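Side-chain contacts in enoyl-CoA hydratase/isomerase family protein (Bacillus anthracis, PDB 3KQF), which probably catalyses the reversible hydration of 2-enoyl-CoA thioesters to 3-hydroxyacyl-CoA, a step of fatty acid beta-oxidation: residues V12-P17 and T46-E51; V20-N25 and Q42-Q47; T94-E99 and T151-R156; P104-I109 and I198-K203. All coordinates share one frame; numbering follows the deposited sequence.

Contact 1 of 4, residues V12-P17 and T46-E51; sequences VDYATP and TQINEE
The carboxylate of Glu51 meets the phenol of Tyr14 at the ring's hydroxyl end. Its OE1 lies in the ring plane at the edge, 3.3 Å from Tyr14 CE2, while one face of the same ring is covered by Val20 of strand 19-24, whose CG2 comes 3.7 Å from Tyr14 CZ. The ring and carboxylate planes are turned 54° apart, and the two side chains approach from opposite directions. Tyr14 OH donates to Glu51 OE2 at 2.6 Å, a hydrogen bond that is short but weak by its geometry. Beneath the hydroxyl, on the side where Val20 lies, Ile48 brings CG1 to 4.0 Å from Tyr14 OH, so the phenol end also rests on an aliphatic branch.

Glu51 spans the gap because its chain is extended beyond CG (chi2 177°). The backbone of this residue is anchored to the end of helix 35-49, Glu51 N donating to Ile48 O at 3.0 Å, and its carbonyl accepts from Arg213. The contact joins the turn between the antiparallel strands 10-13 and 19-24 to the segment leaving helix 35-49. Thr54 OG1 hydrogen-bonds Glu51 OE1, while the phenol makes its weak bond to OE2. Two hydroxyls around one carboxylate, with the phenol donating, would be expected to suit an ionised Glu51 and to fix the rotation of its end.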
loop_
_atom_site.group_PDB
_atom_site.type_symbol
_atom_site.label_atom_id
_atom_site.label_comp_id
_atom_site.label_asym_id
_atom_site.label_seq_id
_atom_site.Cartn_x
_atom_site.Cartn_y
_atom_site.Cartn_z
ATOM N N VAL A 12 17.176 22.019 20.210
ATOM C CA VAL A 12 17.978 21.081 19.418
ATOM C C VAL A 12 18.973 20.444 20.368
ATOM O O VAL A 12 19.661 21.154 21.092
ATOM C CB VAL A 12 18.730 21.774 18.277
ATOM C CG1 VAL A 12 19.598 20.769 17.520
ATOM C CG2 VAL A 12 17.771 22.435 17.325
ATOM N N ASP A 13 19.020 19.113 20.395
ATOM C CA ASP A 13 19.934 18.398 21.288
ATOM C C ASP A 13 20.773 17.351 20.545
ATOM O O ASP A 13 20.223 16.409 19.927
ATOM C CB ASP A 13 19.161 17.734 22.425
ATOM C CG ASP A 13 20.076 17.071 23.457
ATOM O OD1 ASP A 13 21.303 17.337 23.465
ATOM O OD2 ASP A 13 19.561 16.286 24.276
ATOM N N TYR A 14 22.094 17.547 20.619
ATOM C CA TYR A 14 23.113 16.675 20.024
ATOM C C TYR A 14 23.800 15.834 21.102
ATOM O O TYR A 14 24.965 15.468 20.957
ATOM C CB TYR A 14 24.215 17.511 19.344
ATOM C CG TYR A 14 23.817 18.236 18.086
ATOM C CD1 TYR A 14 23.269 19.506 18.138
ATOM C CD2 TYR A 14 24.049 17.666 16.835
ATOM C CE1 TYR A 14 22.916 20.176 16.980
ATOM C CE2 TYR A 14 23.708 18.332 15.673
ATOM C CZ TYR A 14 23.148 19.588 15.752
ATOM O OH TYR A 14 22.797 20.247 14.599
ATOM N N ALA A 15 23.091 15.538 22.185
ATOM C CA ALA A 15 23.660 14.769 23.287
ATOM C C ALA A 15 24.178 13.414 22.824
ATOM O O ALA A 15 25.288 13.028 23.171
ATOM C CB ALA A 15 22.629 14.591 24.414
ATOM N N THR A 16 23.370 12.716 22.023
ATOM C CA THR A 16 23.712 11.390 21.532
ATOM C C THR A 16 24.540 11.473 20.243
ATOM O O THR A 16 24.099 12.084 19.264
ATOM C CB THR A 16 22.430 10.591 21.260
ATOM O OG1 THR A 16 21.560 10.688 22.401
ATOM C CG2 THR A 16 22.756 9.122 20.955
ATOM N N PRO A 17 25.732 10.851 20.229
ATOM C CA PRO A 17 26.611 10.875 19.042
ATOM C C PRO A 17 25.932 10.434 17.731
ATOM O O PRO A 17 25.217 9.423 17.711
ATOM C CB PRO A 17 27.722 9.900 19.413
ATOM C CG PRO A 17 27.771 9.934 20.893
ATOM C CD PRO A 17 26.378 10.168 21.368
ATOM N N THR A 46 18.238 23.427 7.523
ATOM C CA THR A 46 19.297 23.826 6.571
ATOM C C THR A 46 20.674 23.475 7.104
ATOM O O THR A 46 21.560 23.091 6.340
ATOM C CB THR A 46 19.256 25.332 6.263
ATOM O OG1 THR A 46 17.979 25.668 5.735
ATOM C CG2 THR A 46 20.344 25.738 5.246
ATOM N N GLN A 47 20.861 23.627 8.411
ATOM C CA GLN A 47 22.137 23.296 9.046
ATOM C C GLN A 47 22.369 21.774 9.031
ATOM O O GLN A 47 23.398 21.301 8.577
ATOM C CB GLN A 47 22.161 23.858 10.476
ATOM C CG GLN A 47 23.450 23.600 11.248
ATOM C CD GLN A 47 23.581 24.472 12.505
ATOM O OE1 GLN A 47 22.613 25.092 12.958
ATOM N NE2 GLN A 47 24.791 24.516 13.070
ATOM N N ILE A 48 21.385 21.017 9.491
ATOM C CA ILE A 48 21.474 19.553 9.534
ATOM C C ILE A 48 21.693 18.941 8.142
ATOM O O ILE A 48 22.431 17.959 7.990
ATOM C CB ILE A 48 20.224 18.952 10.203
ATOM C CG1 ILE A 48 20.165 19.390 11.670
ATOM C CG2 ILE A 48 20.254 17.419 10.107
ATOM C CD1 ILE A 48 18.808 19.159 12.337
ATOM N N ASN A 49 21.094 19.560 7.125
ATOM C CA ASN A 49 21.245 19.116 5.751
ATOM C C ASN A 49 22.734 19.011 5.327
ATOM O O ASN A 49 23.091 18.157 4.507
ATOM C CB ASN A 49 20.469 20.069 4.822
ATOM C CG ASN A 49 20.279 19.512 3.443
ATOM O OD1 ASN A 49 19.461 18.612 3.241
ATOM N ND2 ASN A 49 20.958 20.102 2.462
ATOM N N GLU A 50 23.580 19.865 5.909
ATOM C CA GLU A 50 25.010 19.906 5.601
ATOM C C GLU A 50 25.904 19.265 6.668
ATOM O O GLU A 50 27.127 19.386 6.606
ATOM C CB GLU A 50 25.431 21.367 5.383
ATOM C CG GLU A 50 24.716 22.030 4.218
ATOM C CD GLU A 50 25.115 21.443 2.876
ATOM O OE1 GLU A 50 26.327 21.418 2.567
ATOM O OE2 GLU A 50 24.214 21.045 2.110
ATOM N N GLU A 51 25.304 18.576 7.633
ATOM C CA GLU A 51 26.072 17.925 8.703
ATOM C C GLU A 51 26.420 16.471 8.380
ATOM O O GLU A 51 25.603 15.579 8.557
ATOM C CB GLU A 51 25.324 17.991 10.036
ATOM C CG GLU A 51 25.365 19.348 10.716
ATOM C CD GLU A 51 24.542 19.387 12.004
ATOM O OE1 GLU A 51 23.914 18.362 12.364
ATOM O OE2 GLU A 51 24.518 20.450 12.653
#

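Contact 2 of 4, residues V20-N25 and Q42-Q47; sequences VKISLN and QNILTQ
Ile22 and Ile44 mark the closest backbone approach, their CA atoms 8.8 Å apart, with strand 20-24 running roughly opposite to helix 42-47. At that separation side chains alone bridge the gap. Ile22 has the largest single share, 49 of the 108 Å² buried, with Ile44 next. In Ile22, chi1 of -56° and chi2 of 175° stretch the chain toward the helix, and the terminal methyl touches the side chains of two consecutive helix residues. Ile22 CD1 is 4.4 Å from Leu45 CD2, and equally 4.4 Å from Ile44 CG2, the second distance less certain because Ile44 has two modelled conformations. The strand and the helix are the first two elements of a beta-alpha-beta unit completed by strand 56-61, whose Val57 and Leu59 also touch Ile22. Leu41 before and Ile48 after these residues on the same helix also pack on Ile22, while Ile44 reaches over to Ile10 and Val12 of the edge strand 10-13. Gln42 O accepts two bonds from Thr46, from OG1 at 2.9 Å and from the backbone N at 3.0 Å, on opposite faces of the carbonyl plane. The side-chain NE2 of Gln42 hydrogen-bonds Thr94 OG1, and Leu45 touches Met97 of helix 81-99.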
loop_
_atom_site.group_PDB
_atom_site.type_symbol
_atom_site.label_atom_id
_atom_site.label_comp_id
_atom_site.label_asym_id
_atom_site.label_seq_id
_atom_site.Cartn_x
_atom_site.Cartn_y
_atom_site.Cartn_z
ATOM N N VAL A 20 20.703 13.775 16.266
ATOM C CA VAL A 20 20.209 15.078 16.685
ATOM C C VAL A 20 18.718 14.941 16.960
ATOM O O VAL A 20 18.012 14.288 16.190
ATOM C CB VAL A 20 20.472 16.200 15.630
ATOM C CG1 VAL A 20 19.790 15.914 14.342
ATOM C CG2 VAL A 20 20.057 17.579 16.198
ATOM N N LYS A 21 18.254 15.519 18.061
ATOM C CA LYS A 21 16.835 15.467 18.450
ATOM C C LYS A 21 16.306 16.878 18.442
ATOM O O LYS A 21 16.816 17.740 19.174
ATOM C CB LYS A 21 16.664 14.856 19.852
ATOM C CG LYS A 21 15.216 14.752 20.308
ATOM C CD LYS A 21 15.047 14.207 21.723
ATOM C CE LYS A 21 15.522 15.191 22.771
ATOM N NZ LYS A 21 15.087 14.795 24.129
ATOM N N ILE A 22 15.322 17.128 17.585
ATOM C CA ILE A 22 14.688 18.425 17.474
ATOM C C ILE A 22 13.341 18.344 18.192
ATOM O O ILE A 22 12.550 17.455 17.900
ATOM C CB ILE A 22 14.424 18.798 16.008
ATOM C CG1 ILE A 22 15.725 18.752 15.194
ATOM C CG2 ILE A 22 13.789 20.174 15.936
ATOM C CD1 ILE A 22 15.533 18.987 13.713
ATOM N N SER A 23 13.099 19.238 19.146
ATOM C CA SER A 23 11.847 19.224 19.896
ATOM C C SER A 23 11.041 20.507 19.697
ATOM O O SER A 23 11.546 21.611 19.975
ATOM C CB SER A 23 12.125 19.060 21.394
ATOM O OG SER A 23 12.907 17.925 21.686
ATOM N N LEU A 24 9.804 20.390 19.214
ATOM C CA LEU A 24 8.938 21.570 19.119
ATOM C C LEU A 24 8.780 22.023 20.573
ATOM O O LEU A 24 8.496 21.204 21.445
ATOM C CB LEU A 24 7.592 21.259 18.470
ATOM C CG LEU A 24 7.620 20.639 17.075
ATOM C CD1 LEU A 24 6.210 20.454 16.549
ATOM C CD2 LEU A 24 8.439 21.470 16.086
ATOM N N ASN A 25 8.968 23.316 20.829
ATOM C CA ASN A 25 8.972 23.841 22.193
ATOM C C ASN A 25 8.015 25.008 22.452
ATOM O O ASN A 25 8.440 26.120 22.783
ATOM C CB ASN A 25 10.403 24.259 22.560
ATOM C CG ASN A 25 10.577 24.524 24.046
ATOM O OD1 ASN A 25 9.901 23.918 24.885
ATOM N ND2 ASN A 25 11.512 25.418 24.384
ATOM N N GLN A 42 13.044 25.681 9.819
ATOM C CA GLN A 42 13.686 25.705 8.506
ATOM C C GLN A 42 15.186 26.007 8.613
ATOM O O GLN A 42 15.983 25.432 7.893
ATOM C CB GLN A 42 13.019 26.720 7.575
ATOM C CG GLN A 42 11.584 26.367 7.153
ATOM C CD GLN A 42 10.999 27.362 6.155
ATOM O OE1 GLN A 42 11.633 28.352 5.812
ATOM N NE2 GLN A 42 9.777 27.098 5.691
ATOM N N ASN A 43 15.561 26.933 9.495
ATOM C CA ASN A 43 16.971 27.288 9.670
ATOM C C ASN A 43 17.784 26.099 10.198
ATOM O O ASN A 43 18.882 25.842 9.719
ATOM C CB ASN A 43 17.120 28.508 10.588
ATOM C CG ASN A 43 16.492 29.773 9.999
ATOM O OD1 ASN A 43 16.188 29.837 8.811
ATOM N ND2 ASN A 43 16.316 30.793 10.835
ATOM N N ILE A 44 17.249 25.374 11.183
ATOM C CA ILE A 44 17.963 24.215 11.733
ATOM C C ILE A 44 17.998 23.078 10.703
ATOM O O ILE A 44 18.995 22.372 10.600
ATOM C CB ILE A 44 17.379 23.719 13.074
ATOM C CG1 ILE A 44 18.214 22.552 13.617
ATOM C CG2 ILE A 44 15.946 23.282 12.914
ATOM C CD1 ILE A 44 19.660 22.886 13.873
ATOM N N LEU A 45 16.916 22.907 9.943
ATOM C CA LEU A 45 16.894 21.874 8.887
ATOM C C LEU A 45 18.008 22.151 7.841
ATOM O O LEU A 45 18.658 21.221 7.363
ATOM C CB LEU A 45 15.514 21.792 8.245
ATOM C CG LEU A 45 14.432 21.183 9.159
ATOM C CD1 LEU A 45 13.040 21.311 8.555
ATOM C CD2 LEU A 45 14.739 19.717 9.486
ATOM N N THR A 46 18.238 23.427 7.523
ATOM C CA THR A 46 19.297 23.826 6.571
ATOM C C THR A 46 20.674 23.475 7.104
ATOM O O THR A 46 21.560 23.091 6.340
ATOM C CB THR A 46 19.256 25.332 6.263
ATOM O OG1 THR A 46 17.979 25.668 5.735
ATOM C CG2 THR A 46 20.344 25.738 5.246
ATOM N N GLN A 47 20.861 23.627 8.411
ATOM C CA GLN A 47 22.137 23.296 9.046
ATOM C C GLN A 47 22.369 21.774 9.031
ATOM O O GLN A 47 23.398 21.301 8.577
ATOM C CB GLN A 47 22.161 23.858 10.476
ATOM C CG GLN A 47 23.450 23.600 11.248
ATOM C CD GLN A 47 23.581 24.472 12.505
ATOM O OE1 GLN A 47 22.613 25.092 12.958
ATOM N NE2 GLN A 47 24.791 24.516 13.070
#

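Contact 3 of 4, residues T94-E99 and T151-R156; sequences TMEMVE and TQRLPR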
loop_
_atom_site.group_PDB
_atom_site.type_symbol
_atom_site.label_atom_id
_atom_site.label_comp_id
_atom_site.label_asym_id
_atom_site.label_seq_id
_atom_site.Cartn_x
_atom_site.Cartn_y
_atom_site.Cartn_z
ATOM N N THR A 94 8.362 23.470 4.793
ATOM C CA THR A 94 9.031 22.853 5.941
ATOM C C THR A 94 8.937 21.313 5.861
ATOM O O THR A 94 9.920 20.603 6.112
ATOM C CB THR A 94 8.423 23.380 7.241
ATOM O OG1 THR A 94 8.476 24.809 7.228
ATOM C CG2 THR A 94 9.191 22.833 8.456
HETATM N N MSE A 95 7.757 20.798 5.513
HETATM C CA MSE A 95 7.564 19.360 5.360
HETATM C C MSE A 95 8.514 18.796 4.291
HETATM O O MSE A 95 9.118 17.750 4.482
HETATM C CB MSE A 95 6.124 19.010 4.979
HETATM C CG MSE A 95 5.051 19.575 5.887
HETATM SE SE MSE A 95 5.391 19.182 7.750
HETATM C CE MSE A 95 3.823 19.980 8.584
ATOM N N GLU A 96 8.633 19.482 3.164
ATOM C CA GLU A 96 9.534 19.043 2.100
ATOM C C GLU A 96 10.977 18.991 2.581
ATOM O O GLU A 96 11.708 18.075 2.242
ATOM C CB GLU A 96 9.423 19.952 0.885
ATOM C CG GLU A 96 8.065 19.856 0.239
ATOM C CD GLU A 96 7.877 20.850 -0.872
ATOM O OE1 GLU A 96 8.309 22.019 -0.715
ATOM O OE2 GLU A 96 7.252 20.467 -1.883
HETATM N N MSE A 97 11.383 19.975 3.378
HETATM C CA MSE A 97 12.750 20.003 3.893
HETATM C C MSE A 97 13.030 18.834 4.842
HETATM O O MSE A 97 14.142 18.285 4.842
HETATM C CB MSE A 97 13.040 21.345 4.568
HETATM C CG MSE A 97 12.979 22.542 3.633
HETATM SE SE MSE A 97 13.301 24.216 4.621
HETATM C CE MSE A 97 15.069 23.778 5.177
ATOM N N VAL A 98 12.031 18.451 5.648
ATOM C CA VAL A 98 12.181 17.298 6.556
ATOM C C VAL A 98 12.339 16.048 5.725
ATOM O O VAL A 98 13.256 15.253 5.934
ATOM C CB VAL A 98 10.930 17.086 7.461
ATOM C CG1 VAL A 98 11.016 15.707 8.191
ATOM C CG2 VAL A 98 10.775 18.221 8.438
ATOM N N GLU A 99 11.453 15.895 4.750
ATOM C CA GLU A 99 11.433 14.723 3.908
ATOM C C GLU A 99 12.726 14.568 3.113
ATOM O O GLU A 99 13.235 13.456 2.981
ATOM C CB GLU A 99 10.222 14.779 2.976
ATOM C CG GLU A 99 9.877 13.467 2.343
ATOM C CD GLU A 99 8.525 13.494 1.660
ATOM O OE1 GLU A 99 7.691 12.603 1.960
ATOM O OE2 GLU A 99 8.280 14.422 0.858
ATOM N N THR A 151 -2.986 14.871 2.087
ATOM C CA THR A 151 -3.790 14.169 1.079
ATOM C C THR A 151 -2.946 13.259 0.174
ATOM O O THR A 151 -3.487 12.423 -0.549
ATOM C CB THR A 151 -4.564 15.157 0.136
ATOM O OG1 THR A 151 -3.638 15.839 -0.706
ATOM C CG2 THR A 151 -5.397 16.160 0.927
ATOM N N GLN A 152 -1.637 13.498 0.167
ATOM C CA GLN A 152 -0.677 12.748 -0.656
ATOM C C GLN A 152 0.151 11.720 0.135
ATOM O O GLN A 152 0.257 10.554 -0.272
ATOM C CB GLN A 152 0.252 13.746 -1.329
ATOM C CG GLN A 152 -0.515 14.784 -2.146
ATOM C CD GLN A 152 -1.423 14.116 -3.139
ATOM O OE1 GLN A 152 -0.955 13.304 -3.962
ATOM N NE2 GLN A 152 -2.734 14.424 -3.072
ATOM N N ARG A 153 0.741 12.119 1.263
ATOM C CA ARG A 153 1.551 11.183 2.045
ATOM C C ARG A 153 0.732 10.132 2.802
ATOM O O ARG A 153 1.193 9.005 2.977
ATOM C CB ARG A 153 2.490 11.928 3.013
ATOM C CG ARG A 153 3.471 12.885 2.290
ATOM C CD ARG A 153 4.540 13.453 3.225
ATOM N NE ARG A 153 5.469 14.316 2.508
ATOM C CZ ARG A 153 5.354 15.641 2.392
ATOM N NH1 ARG A 153 4.353 16.294 2.963
ATOM N NH2 ARG A 153 6.250 16.322 1.681
ATOM N N LEU A 154 -0.486 10.470 3.228
ATOM C CA LEU A 154 -1.276 9.503 3.977
ATOM C C LEU A 154 -1.708 8.309 3.097
ATOM O O LEU A 154 -1.498 7.176 3.487
ATOM C CB LEU A 154 -2.498 10.152 4.647
ATOM C CG LEU A 154 -3.233 9.256 5.653
ATOM C CD1 LEU A 154 -2.347 8.822 6.841
ATOM C CD2 LEU A 154 -4.487 9.925 6.168
ATOM N N PRO A 155 -2.304 8.560 1.914
ATOM C CA PRO A 155 -2.685 7.355 1.146
ATOM C C PRO A 155 -1.495 6.554 0.658
ATOM O O PRO A 155 -1.604 5.341 0.464
ATOM C CB PRO A 155 -3.486 7.912 -0.049
ATOM C CG PRO A 155 -3.103 9.345 -0.141
ATOM C CD PRO A 155 -2.777 9.792 1.275
ATOM N N ARG A 156 -0.361 7.219 0.452
ATOM C CA ARG A 156 0.823 6.529 0.023
ATOM C C ARG A 156 1.303 5.574 1.116
ATOM O O ARG A 156 1.749 4.464 0.812
ATOM C CB ARG A 156 1.927 7.500 -0.399
ATOM C CG ARG A 156 1.681 8.074 -1.777
ATOM C CD ARG A 156 2.679 9.113 -2.146
ATOM N NE ARG A 156 2.521 9.516 -3.553
ATOM C CZ ARG A 156 1.561 10.311 -4.013
ATOM N NH1 ARG A 156 0.646 10.835 -3.205
ATOM N NH2 ARG A 156 1.517 10.606 -5.304
#
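Arg153 grips Glu99 side-on in a two-pronged salt bridge: NE donates to OE1 of Glu99 at 2.9 Å, with an N-H...O angle of 154°, and Arg153 NH2 donates to Glu99 OE2, also at 2.9 Å. Both oxygens lie close to the guanidinium plane, yet both are met from above the carboxylate plane, the two planes being 61° apart. Glu99 was modelled in two conformers, so this description holds for one of them. Around the guanidinium, CB of selenomethionine Met95 stands 3.8 Å from Arg153 NH1, and Glu96 CG lies at the edge, 4.2 Å from Arg153 NH2. The arginine chain is extended from CG to NE, which carries its charge across to the other helix.

One turn on, Arg156 NH1 donates to both Gln152 O and Gln152 OE1, at 3.0 Å each, fastening that side chain to its own helix. Arg156 also bonds the carbonyls of Gly222 and Val225 of the second subunit, whose Leu231 packs on Arg153 and Leu227 on Glu99. The bridge therefore lies beside a subunit interface of the trimer. Helices 94-99 and 151-156 approach only to 13.5 Å between axes, inclined at 40°; helix 116-123 touches both, through Met95 and Arg153.

Contact 4 of 4, residues P104-I109 and I198-K203; sequences PVIAAI and IEIAEK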
loop_
_atom_site.group_PDB
_atom_site.type_symbol
_atom_site.label_atom_id
_atom_site.label_comp_id
_atom_site.label_asym_id
_atom_site.label_seq_id
_atom_site.Cartn_x
_atom_site.Cartn_y
_atom_site.Cartn_z
ATOM N N PRO A 104 17.933 9.672 7.807
ATOM C CA PRO A 104 16.606 9.194 8.215
ATOM C C PRO A 104 16.058 10.116 9.333
ATOM O O PRO A 104 16.828 10.607 10.177
ATOM C CB PRO A 104 16.901 7.807 8.782
ATOM C CG PRO A 104 18.084 7.346 8.042
ATOM C CD PRO A 104 18.938 8.595 7.909
ATOM N N VAL A 105 14.747 10.326 9.350
ATOM C CA VAL A 105 14.105 11.164 10.345
ATOM C C VAL A 105 13.022 10.338 11.007
ATOM O O VAL A 105 12.165 9.753 10.320
ATOM C CB VAL A 105 13.485 12.474 9.702
ATOM C CG1 VAL A 105 12.785 13.317 10.758
ATOM C CG2 VAL A 105 14.549 13.281 8.921
ATOM N N ILE A 106 13.108 10.220 12.326
ATOM C CA ILE A 106 12.164 9.440 13.124
ATOM C C ILE A 106 11.283 10.379 13.901
ATOM O O ILE A 106 11.779 11.272 14.579
ATOM C CB ILE A 106 12.926 8.529 14.136
ATOM C CG1 ILE A 106 13.947 7.639 13.397
ATOM C CG2 ILE A 106 11.960 7.695 14.927
ATOM C CD1 ILE A 106 14.833 6.759 14.338
ATOM N N ALA A 107 9.971 10.214 13.762
ATOM C CA ALA A 107 9.019 10.984 14.523
ATOM C C ALA A 107 8.746 10.255 15.842
ATOM O O ALA A 107 8.449 9.050 15.848
ATOM C CB ALA A 107 7.695 11.159 13.735
ATOM N N ALA A 108 8.906 10.957 16.961
ATOM C CA ALA A 108 8.601 10.406 18.281
ATOM C C ALA A 108 7.378 11.194 18.744
ATOM O O ALA A 108 7.495 12.326 19.256
ATOM C CB ALA A 108 9.791 10.565 19.255
ATOM N N ILE A 109 6.206 10.590 18.539
ATOM C CA ILE A 109 4.917 11.229 18.782
ATOM C C ILE A 109 4.508 11.041 20.240
ATOM O O ILE A 109 3.992 10.002 20.631
ATOM C CB ILE A 109 3.850 10.691 17.789
ATOM C CG1 ILE A 109 4.420 10.709 16.359
ATOM C CG2 ILE A 109 2.559 11.534 17.867
ATOM C CD1 ILE A 109 3.512 10.102 15.278
ATOM N N ILE A 198 15.737 6.866 20.710
ATOM C CA ILE A 198 17.200 6.939 20.741
ATOM C C ILE A 198 17.825 5.591 20.405
ATOM O O ILE A 198 18.801 5.530 19.669
ATOM C CB ILE A 198 17.719 7.446 22.083
ATOM C CG1 ILE A 198 17.399 8.927 22.225
ATOM C CG2 ILE A 198 19.242 7.229 22.204
ATOM C CD1 ILE A 198 17.719 9.493 23.597
ATOM N N GLU A 199 17.272 4.510 20.934
ATOM C CA GLU A 199 17.867 3.199 20.647
ATOM C C GLU A 199 17.724 2.791 19.172
ATOM O O GLU A 199 18.668 2.234 18.604
ATOM C CB GLU A 199 17.446 2.135 21.665
ATOM C CG GLU A 199 18.175 2.387 23.003
ATOM C CD GLU A 199 17.852 1.402 24.100
ATOM O OE1 GLU A 199 17.180 0.384 23.828
ATOM O OE2 GLU A 199 18.284 1.652 25.249
ATOM N N ILE A 200 16.597 3.119 18.540
ATOM C CA ILE A 200 16.429 2.842 17.097
ATOM C C ILE A 200 17.354 3.758 16.294
ATOM O O ILE A 200 18.011 3.307 15.358
ATOM C CB ILE A 200 14.970 2.988 16.640
ATOM C CG1 ILE A 200 14.119 1.915 17.309
ATOM C CG2 ILE A 200 14.859 2.878 15.108
ATOM C CD1 ILE A 200 12.647 2.023 16.993
ATOM N N ALA A 201 17.446 5.030 16.693
ATOM C CA ALA A 201 18.352 5.974 16.046
ATOM C C ALA A 201 19.803 5.488 16.156
ATOM O O ALA A 201 20.556 5.585 15.191
ATOM C CB ALA A 201 18.205 7.394 16.665
ATOM N N GLU A 202 20.197 4.992 17.336
ATOM C CA GLU A 202 21.565 4.487 17.548
ATOM C C GLU A 202 21.867 3.291 16.652
ATOM O O GLU A 202 22.979 3.158 16.139
ATOM C CB GLU A 202 21.813 4.110 19.025
ATOM C CG GLU A 202 21.937 5.284 19.966
ATOM C CD GLU A 202 22.102 4.851 21.409
ATOM O OE1 GLU A 202 21.691 3.716 21.764
ATOM O OE2 GLU A 202 22.616 5.660 22.193
ATOM N N LYS A 203 20.893 2.406 16.475
ATOM C CA LYS A 203 21.093 1.268 15.584
ATOM C C LYS A 203 21.353 1.750 14.166
ATOM O O LYS A 203 22.321 1.339 13.530
ATOM C CB LYS A 203 19.891 0.328 15.584
ATOM C CG LYS A 203 20.014 -0.839 14.592
ATOM C CD LYS A 203 21.316 -1.621 14.760
ATOM C CE LYS A 203 21.313 -2.874 13.916
ATOM N NZ LYS A 203 22.504 -3.747 14.070
#
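Ile106 holds the largest share of this contact, and its CD1 makes every touch with the helix. The methyl sits 4.0 Å from Ile200 CG2, 4.1 Å from Ala201 CB and 3.9 Å from Ala201 N, so it rests on the helix surface where two consecutive residues join. Its reach comes from an extended chain (chi1 -55°, chi2 176°), which puts CG1 opposite the carbonyl carbon and sends CD1 straight out from the strand. Ile200 presents its shorter branch, CG2, and the two isoleucine side chains cross obliquely.

Ala201 contributes only a methyl and its backbone, and here the segments come closest: the CA atoms of Ile106 and Ala201 are 7.7 Å apart, with CD1 of the isoleucine lying against the main chain. All the touches are apolar side-chain packing or van der Waals contact with the helix backbone. That backbone is regular at this point, Glu202 N bonding to Ile198 O at 2.8 Å and Lys203 N to Glu199 O at 3.1 Å.

Neighbouring strands widen the same apolar layer. Ile200 also touches Phe126 and Ile128 of strand 126-130, and Ala201 touches Val56 and Ile58 of strand 56-61, so helix 193-206 straddles three parallel strands with Ile106 on the middle one. Helix and strand run in roughly opposite directions: Pro104 packs on Ile204, whereas Ala108, near the other end of the strand, packs on Leu193 and Ala197.

From the N terminus, contacts 1 and 2 share Thr46 and Gln47: the 20-25 to 42-47 closure lies wholly within the span from Val12 to Glu51. Contact 1 joins the turn after the edge strand to the residues leaving helix 35-49, and contact 2 packs that helix on the second strand. Contacts 3 and 4 follow in series but cross each other, since strand 105-109 leaves between the two helices of contact 3 and meets helix 193-206 only later. Contact 4 packs on the sheet face opposite helix 35-49, as alternating side chains of strand 56-61 indicate. Met97 touches Leu45 and Thr46, joining contacts 2 and 3, and Thr16 touches Glu202, joining contacts 1 and 4.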